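Local coordinates for protein glia-derived nexin (Homo sapiens, PDB 4DY0) that inhibits serine proteases such as thrombin, trypsin and urokinase, binds heparin, and promotes neurite extension by inhibiting thrombin, at residues S260-M265 / F361-P366; S233-L238 / K256-W261. All blocks are in the same frame, centred on the assembly; numbering follows the deposited sequence.

Interaction 1 (S260-M265 / F361-P366); sequences SWMSIM and FIRHNP
M262 and R363 meet because one chain bends and the other runs straight. A turn at chi2 (-60°) swings the thioether of M262 out from the end of helix 255-262, while R363, with CG opposite its backbone N (chi1 -170°), extends from strand 358-364 to bring its guanidinium up against the methyl. M262 CE lies over one face of that group, 3.2 Å from R363 NH2 and 3.7 Å from R363 CZ. The flat cation is held from the turn that follows its own strand: R363 NH2 donates to N365 OD1 at 2.8 Å, in the carbonyl plane and on a lone pair, although the bond is bent and the oxygen sits somewhat out of the guanidinium plane. N365 ND2 in turn bonds to S233 OG, which steadies the amide.

One helix residue earlier, W261 sends its six-membered ring to F361. W261 CH2 comes to the edge of the phenyl ring, 3.6 Å from F361 CE1, with the ring planes inclined at 63°. Tryptophan suits this place because its long indole spans the gap between helix and strand, and its NE1 finds Y220 OH.

The chemistry is thus graded: aromatic carbon fills the buried end, whereas at the partly exposed end a flexible methionine covers the face of a cation and leaves the N-H groups at its edge able to hydrogen-bond.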
ATOM      1  N   SER A 260      -9.122 -17.114   1.140  1.00 38.62           N
ATOM      2  CA  SER A 260     -10.472 -17.633   1.252  1.00 37.65           C
ATOM      3  C   SER A 260     -11.305 -17.209   0.044  1.00 34.33           C
ATOM      4  O   SER A 260     -12.031 -18.021  -0.524  1.00 32.30           O
ATOM      5  CB  SER A 260     -11.120 -17.163   2.554  1.00 39.08           C
ATOM      6  OG  SER A 260     -12.430 -17.678   2.682  1.00 43.37           O
ATOM      7  N   TRP A 261     -11.192 -15.942  -0.356  1.00 31.08           N
ATOM      8  CA  TRP A 261     -11.925 -15.462  -1.524  1.00 33.24           C
ATOM      9  C   TRP A 261     -11.556 -16.297  -2.741  1.00 36.06           C
ATOM     10  O   TRP A 261     -12.424 -16.709  -3.507  1.00 42.09           O
ATOM     11  CB  TRP A 261     -11.647 -13.980  -1.813  1.00 32.18           C
ATOM     12  CG  TRP A 261     -12.081 -13.031  -0.732  1.00 31.04           C
ATOM     13  CD1 TRP A 261     -12.866 -13.318   0.349  1.00 31.20           C
ATOM     14  CD2 TRP A 261     -11.778 -11.633  -0.646  1.00 28.97           C
ATOM     15  NE1 TRP A 261     -13.051 -12.191   1.111  1.00 29.48           N
ATOM     16  CE2 TRP A 261     -12.396 -11.142   0.521  1.00 29.86           C
ATOM     17  CE3 TRP A 261     -11.036 -10.750  -1.439  1.00 27.87           C
ATOM     18  CZ2 TRP A 261     -12.298  -9.806   0.914  1.00 29.28           C
ATOM     19  CZ3 TRP A 261     -10.939  -9.426  -1.048  1.00 27.52           C
ATOM     20  CH2 TRP A 261     -11.566  -8.967   0.118  1.00 28.39           C
ATOM     21  N   MET A 262     -10.259 -16.545  -2.908  1.00 36.83           N
ATOM     22  CA  MET A 262      -9.756 -17.297  -4.055  1.00 42.01           C
ATOM     23  C   MET A 262     -10.474 -18.632  -4.250  1.00 42.24           C
ATOM     24  O   MET A 262     -10.715 -19.056  -5.378  1.00 44.36           O
ATOM     25  CB  MET A 262      -8.249 -17.532  -3.921  1.00 45.12           C
ATOM     26  CG  MET A 262      -7.410 -16.261  -3.927  1.00 50.15           C
ATOM     27  SD  MET A 262      -7.610 -15.301  -5.438  1.00 57.46           S
ATOM     28  CE  MET A 262      -6.330 -14.064  -5.239  1.00 51.36           C
ATOM     29  N   SER A 263     -10.812 -19.297  -3.150  1.00 43.72           N
ATOM     30  CA  SER A 263     -11.462 -20.602  -3.226  1.00 46.04           C
ATOM     31  C   SER A 263     -12.987 -20.500  -3.220  1.00 44.85           C
ATOM     32  O   SER A 263     -13.684 -21.512  -3.136  1.00 45.51           O
ATOM     33  CB  SER A 263     -10.980 -21.513  -2.093  1.00 52.00           C
ATOM     34  OG  SER A 263     -11.127 -20.878  -0.836  1.00 52.66           O
ATOM     35  N   ILE A 264     -13.498 -19.277  -3.306  1.00 41.78           N
ATOM     36  CA  ILE A 264     -14.940 -19.062  -3.386  1.00 43.37           C
ATOM     37  C   ILE A 264     -15.341 -18.453  -4.723  1.00 43.72           C
ATOM     38  O   ILE A 264     -16.427 -18.725  -5.237  1.00 44.94           O
ATOM     39  CB  ILE A 264     -15.440 -18.134  -2.273  1.00 40.73           C
ATOM     40  CG1 ILE A 264     -15.144 -18.732  -0.898  1.00 40.01           C
ATOM     41  CG2 ILE A 264     -16.930 -17.867  -2.441  1.00 38.46           C
ATOM     42  CD1 ILE A 264     -15.487 -17.795   0.250  1.00 38.29           C
ATOM     43  N   MET A 265     -14.461 -17.620  -5.273  1.00 37.88           N
ATOM     44  CA  MET A 265     -14.719 -16.945  -6.540  1.00 37.80           C
ATOM     45  C   MET A 265     -14.795 -17.937  -7.686  1.00 36.04           C
ATOM     46  O   MET A 265     -13.941 -18.811  -7.823  1.00 38.70           O
ATOM     47  CB  MET A 265     -13.615 -15.935  -6.850  1.00 35.85           C
ATOM     48  CG  MET A 265     -13.514 -14.790  -5.876  1.00 44.56           C
ATOM     49  SD  MET A 265     -12.316 -13.559  -6.428  1.00 54.31           S
ATOM     50  CE  MET A 265     -10.872 -14.590  -6.678  1.00 47.45           C
ATOM     51  N   PHE A 361      -8.064  -4.226  -3.054  1.00 24.50           N
ATOM     52  CA  PHE A 361      -6.679  -4.675  -3.019  1.00 27.11           C
ATOM     53  C   PHE A 361      -6.108  -4.605  -4.420  1.00 25.56           C
ATOM     54  O   PHE A 361      -6.831  -4.768  -5.398  1.00 25.19           O
ATOM     55  CB  PHE A 361      -6.590  -6.142  -2.588  1.00 28.01           C
ATOM     56  CG  PHE A 361      -6.929  -6.391  -1.155  1.00 31.11           C
ATOM     57  CD1 PHE A 361      -8.162  -6.913  -0.805  1.00 34.46           C
ATOM     58  CD2 PHE A 361      -6.003  -6.140  -0.156  1.00 28.76           C
ATOM     59  CE1 PHE A 361      -8.474  -7.160   0.518  1.00 35.34           C
ATOM     60  CE2 PHE A 361      -6.305  -6.384   1.167  1.00 31.20           C
ATOM     61  CZ  PHE A 361      -7.545  -6.895   1.507  1.00 35.93           C
ATOM     62  N   ILE A 362      -4.804  -4.389  -4.509  1.00 25.17           N
ATOM     63  CA  ILE A 362      -4.067  -4.643  -5.732  1.00 26.44           C
ATOM     64  C   ILE A 362      -3.069  -5.742  -5.399  1.00 26.31           C
ATOM     65  O   ILE A 362      -2.210  -5.566  -4.539  1.00 29.65           O
ATOM     66  CB  ILE A 362      -3.325  -3.389  -6.243  1.00 27.10           C
ATOM     67  CG1 ILE A 362      -4.321  -2.304  -6.635  1.00 25.02           C
ATOM     68  CG2 ILE A 362      -2.450  -3.735  -7.447  1.00 23.72           C
ATOM     69  CD1 ILE A 362      -5.140  -2.666  -7.848  1.00 27.20           C
ATOM     70  N   ARG A 363      -3.195  -6.880  -6.071  1.00 27.97           N
ATOM     71  CA  ARG A 363      -2.402  -8.051  -5.732  1.00 28.32           C
ATOM     72  C   ARG A 363      -1.478  -8.474  -6.874  1.00 31.28           C
ATOM     73  O   ARG A 363      -1.885  -8.511  -8.035  1.00 33.63           O
ATOM     74  CB  ARG A 363      -3.336  -9.204  -5.365  1.00 29.56           C
ATOM     75  CG  ARG A 363      -2.661 -10.417  -4.760  1.00 33.52           C
ATOM     76  CD  ARG A 363      -3.711 -11.365  -4.185  1.00 33.52           C
ATOM     77  NE  ARG A 363      -3.112 -12.487  -3.471  1.00 37.38           N
ATOM     78  CZ  ARG A 363      -2.859 -13.672  -4.019  1.00 45.33           C
ATOM     79  NH1 ARG A 363      -2.309 -14.640  -3.296  1.00 45.30           N
ATOM     80  NH2 ARG A 363      -3.154 -13.888  -5.294  1.00 45.93           N
ATOM     81  N   HIS A 364      -0.231  -8.779  -6.533  1.00 30.67           N
ATOM     82  CA  HIS A 364       0.690  -9.412  -7.462  1.00 32.80           C
ATOM     83  C   HIS A 364       0.597 -10.909  -7.206  1.00 35.15           C
ATOM     84  O   HIS A 364       1.143 -11.420  -6.229  1.00 38.03           O
ATOM     85  CB  HIS A 364       2.114  -8.903  -7.241  1.00 34.87           C
ATOM     86  CG  HIS A 364       3.101  -9.396  -8.255  1.00 39.64           C
ATOM     87  ND1 HIS A 364       4.011 -10.397  -7.982  1.00 38.68           N
ATOM     88  CD2 HIS A 364       3.327  -9.022  -9.537  1.00 41.77           C
ATOM     89  CE1 HIS A 364       4.751 -10.620  -9.054  1.00 41.19           C
ATOM     90  NE2 HIS A 364       4.356  -9.801 -10.012  1.00 41.44           N
ATOM     91  N   ASN A 365      -0.111 -11.607  -8.083  1.00 36.59           N
ATOM     92  CA  ASN A 365      -0.506 -12.992  -7.832  1.00 39.68           C
ATOM     93  C   ASN A 365       0.627 -14.024  -7.779  1.00 38.76           C
ATOM     94  O   ASN A 365       0.575 -14.960  -6.980  1.00 37.62           O
ATOM     95  CB  ASN A 365      -1.612 -13.401  -8.812  1.00 40.34           C
ATOM     96  CG  ASN A 365      -2.841 -12.504  -8.697  1.00 41.00           C
ATOM     97  OD1 ASN A 365      -3.431 -12.385  -7.623  1.00 42.18           O
ATOM     98  ND2 ASN A 365      -3.221 -11.861  -9.797  1.00 35.32           N
ATOM     99  N   PRO A 366       1.660 -13.859  -8.621  1.00 40.91           N
ATOM    100  CA  PRO A 366       2.768 -14.811  -8.576  1.00 41.16           C
ATOM    101  C   PRO A 366       3.433 -14.865  -7.199  1.00 43.46           C
ATOM    102  O   PRO A 366       3.733 -15.950  -6.701  1.00 45.26           O
ATOM    103  CB  PRO A 366       3.744 -14.270  -9.626  1.00 42.75           C
ATOM    104  CG  PRO A 366       2.882 -13.499 -10.573  1.00 44.84           C
ATOM    105  CD  PRO A 366       1.813 -12.880  -9.711  1.00 41.56           C
TER

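Interaction 2 (S233-L238 / K256-W261); sequences SMLIAL and KTIDSW
Helix H of the serpin fold lies across sheet B, and this contact joins that helix, 255-262, to the sheet strand 232-239. The short segments run almost perpendicular, at 95°, with their axes 11.4 Å apart at closest approach. Alternate residues L235 and A237 direct their CB atoms at the helix, while I236 between them faces the other way.

L235 carries most from the strand. Its CD2 fits between two helix residues, 3.9 Å from I258 CG2 and 4.1 Å from W261 CE3, where the methyl lies at the edge of the indole, near its plane. The branched leucine is long enough to reach the helix. I258 answers with its short CG2 branch, which stands anti to the backbone N, and the isoleucine also touches R363 of the next strand. Further along, A237 CB approaches W261 CH2 to 3.9 Å, obliquely to the ring; alanine's small methyl leaves room for the broad indole to come close to the strand.

The indole is fixed from other directions as well. T257 O, which accepts the helical bond from W261 N at 2.9 Å, lies over one face toward the rim, and F222 of strand 219-226 stacks with the ring.

No hydrogen bond links the two segments. Helix and strand are held here by dispersion and the exclusion of water, while the one polar atom of the indole is satisfied by Y220, so burying the ring probably costs little.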
ATOM      1  N   SER A 233      -3.890  -8.063 -10.340  1.00 30.52           N
ATOM      2  CA  SER A 233      -5.336  -7.905 -10.402  1.00 32.12           C
ATOM      3  C   SER A 233      -5.854  -7.045  -9.260  1.00 29.76           C
ATOM      4  O   SER A 233      -5.239  -6.958  -8.198  1.00 26.72           O
ATOM      5  CB  SER A 233      -6.034  -9.267 -10.409  1.00 31.37           C
ATOM      6  OG  SER A 233      -5.659 -10.028  -9.277  1.00 48.84           O
ATOM      7  N   MET A 234      -6.980  -6.392  -9.496  1.00 31.01           N
ATOM      8  CA  MET A 234      -7.642  -5.643  -8.451  1.00 27.66           C
ATOM      9  C   MET A 234      -8.717  -6.517  -7.815  1.00 30.20           C
ATOM     10  O   MET A 234      -9.424  -7.253  -8.508  1.00 30.90           O
ATOM     11  CB  MET A 234      -8.274  -4.374  -9.016  1.00 27.07           C
ATOM     12  CG  MET A 234      -9.075  -3.595  -7.979  1.00 30.21           C
ATOM     13  SD  MET A 234      -9.785  -2.066  -8.611  1.00 30.46           S
ATOM     14  CE  MET A 234      -8.327  -1.030  -8.714  1.00 28.93           C
ATOM     15  N   LEU A 235      -8.826  -6.440  -6.494  1.00 26.97           N
ATOM     16  CA  LEU A 235      -9.899  -7.105  -5.775  1.00 27.22           C
ATOM     17  C   LEU A 235     -10.749  -6.039  -5.105  1.00 26.47           C
ATOM     18  O   LEU A 235     -10.219  -5.073  -4.554  1.00 21.70           O
ATOM     19  CB  LEU A 235      -9.334  -8.069  -4.734  1.00 32.10           C
ATOM     20  CG  LEU A 235      -8.885  -9.448  -5.231  1.00 39.42           C
ATOM     21  CD1 LEU A 235      -8.144  -9.354  -6.547  1.00 44.97           C
ATOM     22  CD2 LEU A 235      -8.017 -10.123  -4.184  1.00 43.07           C
ATOM     23  N   ILE A 236     -12.066  -6.206  -5.169  1.00 25.33           N
ATOM     24  CA  ILE A 236     -12.984  -5.234  -4.585  1.00 22.52           C
ATOM     25  C   ILE A 236     -14.036  -5.929  -3.735  1.00 25.65           C
ATOM     26  O   ILE A 236     -14.613  -6.942  -4.144  1.00 25.77           O
ATOM     27  CB  ILE A 236     -13.699  -4.404  -5.664  1.00 22.98           C
ATOM     28  CG1 ILE A 236     -12.678  -3.712  -6.564  1.00 21.93           C
ATOM     29  CG2 ILE A 236     -14.643  -3.389  -5.022  1.00 20.21           C
ATOM     30  CD1 ILE A 236     -13.284  -2.693  -7.499  1.00 28.56           C
ATOM     31  N   ALA A 237     -14.275  -5.384  -2.546  1.00 22.45           N
ATOM     32  CA  ALA A 237     -15.293  -5.920  -1.655  1.00 20.63           C
ATOM     33  C   ALA A 237     -16.109  -4.793  -1.033  1.00 22.29           C
ATOM     34  O   ALA A 237     -15.570  -3.746  -0.660  1.00 21.26           O
ATOM     35  CB  ALA A 237     -14.656  -6.775  -0.572  1.00 17.85           C
ATOM     36  N   LEU A 238     -17.415  -5.005  -0.946  1.00 21.42           N
ATOM     37  CA  LEU A 238     -18.288  -4.084  -0.236  1.00 22.07           C
ATOM     38  C   LEU A 238     -19.503  -4.860   0.252  1.00 22.89           C
ATOM     39  O   LEU A 238     -19.793  -5.943  -0.266  1.00 23.35           O
ATOM     40  CB  LEU A 238     -18.688  -2.891  -1.118  1.00 21.16           C
ATOM     41  CG  LEU A 238     -19.859  -3.022  -2.095  1.00 21.87           C
ATOM     42  CD1 LEU A 238     -20.270  -1.645  -2.584  1.00 18.50           C
ATOM     43  CD2 LEU A 238     -19.510  -3.929  -3.271  1.00 20.43           C
ATOM     44  N   LYS A 256      -5.191 -14.474   4.719  1.00 34.39           N
ATOM     45  CA  LYS A 256      -6.033 -15.662   4.789  1.00 38.94           C
ATOM     46  C   LYS A 256      -7.391 -15.384   4.156  1.00 36.54           C
ATOM     47  O   LYS A 256      -7.929 -16.218   3.427  1.00 34.45           O
ATOM     48  CB  LYS A 256      -6.198 -16.133   6.233  1.00 42.27           C
ATOM     49  CG  LYS A 256      -4.923 -16.682   6.848  1.00 52.76           C
ATOM     50  N   THR A 257      -7.933 -14.204   4.438  1.00 35.14           N
ATOM     51  CA  THR A 257      -9.210 -13.783   3.879  1.00 32.23           C
ATOM     52  C   THR A 257      -9.129 -13.782   2.360  1.00 32.55           C
ATOM     53  O   THR A 257     -10.004 -14.314   1.679  1.00 34.59           O
ATOM     54  CB  THR A 257      -9.589 -12.363   4.359  1.00 32.85           C
ATOM     55  OG1 THR A 257      -9.380 -12.256   5.774  1.00 32.00           O
ATOM     56  CG2 THR A 257     -11.044 -12.053   4.037  1.00 27.92           C
ATOM     57  N   ILE A 258      -8.067 -13.181   1.832  1.00 32.79           N
ATOM     58  CA  ILE A 258      -7.855 -13.147   0.392  1.00 34.52           C
ATOM     59  C   ILE A 258      -7.750 -14.562  -0.180  1.00 37.02           C
ATOM     60  O   ILE A 258      -8.303 -14.849  -1.243  1.00 38.19           O
ATOM     61  CB  ILE A 258      -6.591 -12.352   0.030  1.00 35.01           C
ATOM     62  CG1 ILE A 258      -6.698 -10.921   0.552  1.00 32.41           C
ATOM     63  CG2 ILE A 258      -6.357 -12.376  -1.478  1.00 33.11           C
ATOM     64  CD1 ILE A 258      -5.505 -10.065   0.202  1.00 34.05           C
ATOM     65  N   ASP A 259      -7.039 -15.442   0.523  1.00 35.83           N
ATOM     66  CA  ASP A 259      -6.950 -16.841   0.113  1.00 36.73           C
ATOM     67  C   ASP A 259      -8.335 -17.475   0.139  1.00 34.77           C
ATOM     68  O   ASP A 259      -8.689 -18.266  -0.727  1.00 36.19           O
ATOM     69  CB  ASP A 259      -6.004 -17.622   1.026  1.00 37.74           C
ATOM     70  CG  ASP A 259      -4.565 -17.159   0.909  1.00 44.04           C
ATOM     71  OD1 ASP A 259      -4.253 -16.396  -0.030  1.00 50.02           O
ATOM     72  OD2 ASP A 259      -3.742 -17.558   1.760  1.00 49.53           O
ATOM     73  N   SER A 260      -9.122 -17.114   1.140  1.00 38.62           N
ATOM     74  CA  SER A 260     -10.472 -17.633   1.252  1.00 37.65           C
ATOM     75  C   SER A 260     -11.305 -17.209   0.044  1.00 34.33           C
ATOM     76  O   SER A 260     -12.031 -18.021  -0.524  1.00 32.30           O
ATOM     77  CB  SER A 260     -11.120 -17.163   2.554  1.00 39.08           C
ATOM     78  OG  SER A 260     -12.430 -17.678   2.682  1.00 43.37           O
ATOM     79  N   TRP A 261     -11.192 -15.942  -0.356  1.00 31.08           N
ATOM     80  CA  TRP A 261     -11.925 -15.462  -1.524  1.00 33.24           C
ATOM     81  C   TRP A 261     -11.556 -16.297  -2.741  1.00 36.06           C
ATOM     82  O   TRP A 261     -12.424 -16.709  -3.507  1.00 42.09           O
ATOM     83  CB  TRP A 261     -11.647 -13.980  -1.813  1.00 32.18           C
ATOM     84  CG  TRP A 261     -12.081 -13.031  -0.732  1.00 31.04           C
ATOM     85  CD1 TRP A 261     -12.866 -13.318   0.349  1.00 31.20           C
ATOM     86  CD2 TRP A 261     -11.778 -11.633  -0.646  1.00 28.97           C
ATOM     87  NE1 TRP A 261     -13.051 -12.191   1.111  1.00 29.48           N
ATOM     88  CE2 TRP A 261     -12.396 -11.142   0.521  1.00 29.86           C
ATOM     89  CE3 TRP A 261     -11.036 -10.750  -1.439  1.00 27.87           C
ATOM     90  CZ2 TRP A 261     -12.298  -9.806   0.914  1.00 29.28           C
ATOM     91  CZ3 TRP A 261     -10.939  -9.426  -1.048  1.00 27.52           C
ATOM     92  CH2 TRP A 261     -11.566  -8.967   0.118  1.00 28.39           C
TER

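Both interactions seat helix 255-262 on neighbouring antiparallel strands of sheet B, and W261 serves both in a single orientation, its CH2 touching F361 of strand 358-364 and A237 of strand 232-239. The strands are themselves joined by backbone bonds, F361 N to L235 O at 2.8 Å and R363 N to S233 O at 3.0 Å, so the helix rests on one continuous surface. Interaction 2 is wholly buried and purely apolar. Interaction 1 is only partly buried: it shares that hydrophobic character at its aromatic pair but reaches the partly exposed C-terminal end of the helix, where M262 meets arginine and, more distantly, asparagine in place of aliphatic groups.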